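Local coordinates for sugar ABC transporter, periplasmic sugar-binding protein (Caulobacter crescentus, PDB 4IRX) that binds myo-inositol in the periplasm, probably delivering it to an ABC transporter for uptake into the cell, at residues Ala82-Asp96 against Ile99-Asn113. Numbering follows the deposited sequence.
Sequences ADDLVEQGVAVISVD and IAGGKTAVPHVGADN. With INS (1,2,3,4,5,6-hexahydroxy-cyclohexane), chain C.
S94 and H108 pair in the tight part of the contact, where strands 91-95 and 108-111 run parallel, 5° between their directions. Three backbone bonds fix the register: S94 N to P107 O (2.9 Å, 171° at the hydrogen), V109 N to S94 O and D96 N to V109 O. With CG anti to its backbone N (chi1 175°), H108 brings its ring edge against S94 and D96, and ND1 donates nearly in the ring plane to S94 OG at 2.7 Å. That hydroxyl in turn donates to a water shared with I99 N and V106 O. On the V95 and V109 face, I93 CD1 meets V109 CG2 at 3.8 Å. These are neighbouring parallel strands of the mixed sheet in one lobe of a periplasmic binding protein; just past their pairing, D96 accepts bonds from myo-inositol O1 (2.6 Å, OD1) and O6 (OD2). At helix 79-87, A82 CB touches V106 CG2 and I99 CD1, and the D83 carboxylate grips K103 N on OD2 (2.8 Å) and T104 N on OD1 (3.0 Å). With an alanine at D83 these amides would probably lose their shared acceptor, leaving the loop around them less firmly tied to the helix. The solvent side is looser: exposed E87 and K103 keep OE2 and NZ 4.8 Å apart, bridged by a water.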
# COMPACT_ATOMS: atom_id res chain seq x y z
N ALA A 82 -20.16 -1.17 0.27
CA ALA A 82 -20.09 0.16 0.86
C ALA A 82 -21.42 0.89 0.71
O ALA A 82 -21.92 1.47 1.68
CB ALA A 82 -18.94 0.96 0.27
N ASP A 83 -22.00 0.83 -0.50
CA ASP A 83 -23.31 1.44 -0.73
C ASP A 83 -24.37 0.84 0.18
O ASP A 83 -25.21 1.58 0.72
CB ASP A 83 -23.74 1.23 -2.19
CG ASP A 83 -23.09 2.20 -3.15
OD1 ASP A 83 -22.48 3.19 -2.72
OD2 ASP A 83 -23.20 1.98 -4.38
N ASP A 84 -24.36 -0.47 0.36
CA ASP A 84 -25.34 -1.13 1.22
C ASP A 84 -25.18 -0.68 2.66
O ASP A 84 -26.18 -0.37 3.33
CB ASP A 84 -25.20 -2.64 1.11
CG ASP A 84 -26.28 -3.38 1.88
OD1 ASP A 84 -27.40 -2.84 1.99
OD2 ASP A 84 -26.00 -4.50 2.37
N LEU A 85 -23.94 -0.63 3.14
CA LEU A 85 -23.70 -0.19 4.51
C LEU A 85 -24.18 1.25 4.72
O LEU A 85 -24.86 1.54 5.72
CB LEU A 85 -22.21 -0.35 4.90
CG LEU A 85 -21.95 -1.54 5.82
CD1 LEU A 85 -22.26 -2.87 5.14
CD2 LEU A 85 -20.50 -1.55 6.32
N VAL A 86 -23.87 2.14 3.78
CA VAL A 86 -24.32 3.54 3.89
C VAL A 86 -25.84 3.66 3.92
O VAL A 86 -26.41 4.39 4.75
CB VAL A 86 -23.66 4.45 2.81
CG1 VAL A 86 -24.42 5.77 2.65
CG2 VAL A 86 -22.19 4.71 3.16
N GLU A 87 -26.51 2.91 3.06
CA GLU A 87 -27.97 2.88 3.03
C GLU A 87 -28.60 2.40 4.34
O GLU A 87 -29.70 2.82 4.69
CB GLU A 87 -28.45 2.08 1.81
CG GLU A 87 -28.18 2.83 0.51
CD GLU A 87 -28.41 2.00 -0.75
OE1 GLU A 87 -28.89 0.85 -0.65
OE2 GLU A 87 -28.11 2.52 -1.84
N GLN A 88 -27.88 1.56 5.08
CA GLN A 88 -28.31 1.09 6.40
C GLN A 88 -27.92 2.06 7.50
O GLN A 88 -28.16 1.78 8.68
CB GLN A 88 -27.62 -0.22 6.76
CG GLN A 88 -27.93 -1.38 5.90
CD GLN A 88 -27.21 -2.60 6.40
OE1 GLN A 88 -27.31 -2.94 7.58
NE2 GLN A 88 -26.43 -3.23 5.53
N GLY A 89 -27.27 3.17 7.15
CA GLY A 89 -26.84 4.13 8.16
C GLY A 89 -25.50 3.81 8.82
O GLY A 89 -25.23 4.28 9.92
N VAL A 90 -24.68 2.99 8.17
CA VAL A 90 -23.32 2.74 8.66
C VAL A 90 -22.36 3.59 7.86
O VAL A 90 -22.34 3.51 6.61
CB VAL A 90 -22.95 1.27 8.49
CG1 VAL A 90 -21.51 1.01 9.02
CG2 VAL A 90 -23.96 0.39 9.21
N ALA A 91 -21.60 4.43 8.55
CA ALA A 91 -20.61 5.27 7.86
C ALA A 91 -19.40 4.42 7.48
O ALA A 91 -18.95 3.56 8.24
CB ALA A 91 -20.19 6.44 8.72
N VAL A 92 -18.91 4.64 6.27
CA VAL A 92 -17.76 3.92 5.75
C VAL A 92 -16.64 4.89 5.36
O VAL A 92 -16.87 5.91 4.68
CB VAL A 92 -18.16 3.08 4.51
CG1 VAL A 92 -16.94 2.32 3.91
CG2 VAL A 92 -19.28 2.09 4.87
N ILE A 93 -15.43 4.57 5.80
CA ILE A 93 -14.25 5.29 5.36
C ILE A 93 -13.20 4.25 4.92
O ILE A 93 -13.03 3.21 5.57
CB ILE A 93 -13.74 6.25 6.46
CG1 ILE A 93 -12.59 7.13 5.96
CG2 ILE A 93 -13.38 5.49 7.70
CD1 ILE A 93 -12.34 8.33 6.87
N SER A 94 -12.53 4.52 3.81
CA SER A 94 -11.50 3.61 3.34
C SER A 94 -10.13 4.10 3.81
O SER A 94 -9.92 5.29 4.05
CB SER A 94 -11.55 3.43 1.81
OG SER A 94 -11.30 4.66 1.14
N VAL A 95 -9.22 3.14 3.95
CA VAL A 95 -7.84 3.45 4.32
C VAL A 95 -6.89 2.69 3.39
O VAL A 95 -7.17 1.55 2.99
CB VAL A 95 -7.55 3.15 5.81
CG1 VAL A 95 -7.53 1.65 6.08
CG2 VAL A 95 -6.19 3.78 6.23
N ASP A 96 -5.80 3.37 3.03
CA ASP A 96 -4.72 2.85 2.18
C ASP A 96 -5.06 2.77 0.70
O ASP A 96 -4.30 3.24 -0.16
CB ASP A 96 -4.16 1.52 2.66
CG ASP A 96 -3.04 1.04 1.77
OD1 ASP A 96 -1.94 1.65 1.84
OD2 ASP A 96 -3.27 0.12 0.97
N ILE A 99 -12.40 2.93 -2.25
CA ILE A 99 -13.53 2.21 -2.82
C ILE A 99 -14.12 3.12 -3.87
O ILE A 99 -14.34 4.30 -3.61
CB ILE A 99 -14.58 1.90 -1.74
CG1 ILE A 99 -14.04 0.84 -0.77
CG2 ILE A 99 -15.88 1.44 -2.40
CD1 ILE A 99 -14.93 0.55 0.39
N ALA A 100 -14.37 2.58 -5.06
CA ALA A 100 -14.76 3.42 -6.19
C ALA A 100 -15.80 2.75 -7.10
O ALA A 100 -15.89 1.52 -7.16
CB ALA A 100 -13.53 3.83 -7.01
N GLY A 101 -16.60 3.58 -7.75
CA GLY A 101 -17.53 3.10 -8.75
C GLY A 101 -18.93 2.86 -8.25
O GLY A 101 -19.79 2.40 -9.01
N GLY A 102 -19.18 3.19 -6.99
CA GLY A 102 -20.51 3.00 -6.44
C GLY A 102 -21.37 4.24 -6.55
O GLY A 102 -20.97 5.26 -7.11
N LYS A 103 -22.56 4.13 -5.98
CA LYS A 103 -23.54 5.20 -5.93
C LYS A 103 -23.02 6.32 -5.04
O LYS A 103 -23.12 7.50 -5.36
CB LYS A 103 -24.83 4.61 -5.34
CG LYS A 103 -26.12 5.35 -5.59
CD LYS A 103 -27.28 4.46 -5.14
CE LYS A 103 -28.63 5.14 -5.30
NZ LYS A 103 -28.69 6.44 -4.58
N THR A 104 -22.42 5.92 -3.92
CA THR A 104 -21.98 6.87 -2.91
C THR A 104 -20.48 7.10 -2.99
O THR A 104 -19.72 6.17 -3.31
CB THR A 104 -22.39 6.36 -1.52
OG1 THR A 104 -23.82 6.37 -1.42
CG2 THR A 104 -21.81 7.23 -0.43
N ALA A 105 -20.04 8.33 -2.74
CA ALA A 105 -18.62 8.62 -2.69
C ALA A 105 -18.13 8.24 -1.30
O ALA A 105 -18.58 8.80 -0.29
CB ALA A 105 -18.36 10.08 -2.95
N VAL A 106 -17.24 7.27 -1.23
CA VAL A 106 -16.70 6.83 0.04
C VAL A 106 -15.47 7.65 0.39
O VAL A 106 -14.51 7.68 -0.38
CB VAL A 106 -16.33 5.35 -0.01
CG1 VAL A 106 -15.64 4.94 1.28
CG2 VAL A 106 -17.56 4.53 -0.25
N PRO A 107 -15.49 8.31 1.56
CA PRO A 107 -14.32 9.10 1.95
C PRO A 107 -13.12 8.17 2.12
O PRO A 107 -13.29 7.03 2.52
CB PRO A 107 -14.72 9.72 3.29
CG PRO A 107 -16.15 9.45 3.48
CD PRO A 107 -16.56 8.34 2.58
N HIS A 108 -11.93 8.68 1.83
CA HIS A 108 -10.73 7.89 1.71
C HIS A 108 -9.55 8.58 2.37
O HIS A 108 -9.28 9.76 2.09
CB HIS A 108 -10.40 7.64 0.25
CG HIS A 108 -9.10 6.93 0.06
ND1 HIS A 108 -8.89 5.66 0.54
CD2 HIS A 108 -7.93 7.34 -0.47
CE1 HIS A 108 -7.64 5.31 0.29
NE2 HIS A 108 -7.04 6.30 -0.32
N VAL A 109 -8.84 7.86 3.23
CA VAL A 109 -7.58 8.31 3.83
C VAL A 109 -6.47 7.42 3.28
O VAL A 109 -6.47 6.21 3.51
CB VAL A 109 -7.58 8.21 5.37
CG1 VAL A 109 -6.26 8.74 5.93
CG2 VAL A 109 -8.76 8.99 5.94
N GLY A 110 -5.53 8.00 2.56
CA GLY A 110 -4.44 7.20 2.01
C GLY A 110 -3.31 8.07 1.52
O GLY A 110 -3.37 9.27 1.62
N ALA A 111 -2.28 7.44 0.99
CA ALA A 111 -1.24 8.17 0.32
C ALA A 111 -1.70 8.58 -1.07
O ALA A 111 -2.56 7.94 -1.68
CB ALA A 111 0.00 7.31 0.19
N ASP A 112 -1.08 9.66 -1.56
CA ASP A 112 -1.19 10.07 -2.96
C ASP A 112 -0.32 9.13 -3.75
O ASP A 112 0.88 9.36 -3.90
CB ASP A 112 -0.72 11.51 -3.15
CG ASP A 112 -0.89 12.01 -4.57
OD1 ASP A 112 -1.14 11.19 -5.48
OD2 ASP A 112 -0.74 13.23 -4.77
N ASN A 113 -0.94 8.07 -4.25
CA ASN A 113 -0.17 7.00 -4.86
C ASN A 113 0.30 7.30 -6.27
O ASN A 113 1.35 6.79 -6.70
CB ASN A 113 -0.94 5.69 -4.78
CG ASN A 113 -0.81 5.04 -3.40
OD1 ASN A 113 0.30 4.83 -2.92
ND2 ASN A 113 -1.94 4.77 -2.75
C1 INS C . 0.05 -0.68 0.55
C2 INS C . 1.44 -1.17 0.78
C3 INS C . 1.41 -2.68 0.84
C4 INS C . 0.91 -3.24 -0.45
C5 INS C . -0.49 -2.81 -0.69
C6 INS C . -0.59 -1.30 -0.68
O1 INS C . 0.04 0.72 0.46
O2 INS C . 2.27 -0.71 -0.24
O3 INS C . 2.69 -3.19 1.14
O4 INS C . 1.01 -4.63 -0.46
O5 INS C . -0.94 -3.34 -1.89
O6 INS C . -1.90 -0.87 -0.93
O HOH W 1 -25.81 4.30 -0.99
O HOH W 2 -27.24 5.63 -2.02
O HOH W 3 -12.91 5.47 -0.91
O HOH W 4 -1.67 4.42 0.29
O HOH W 5 -4.43 5.88 -1.23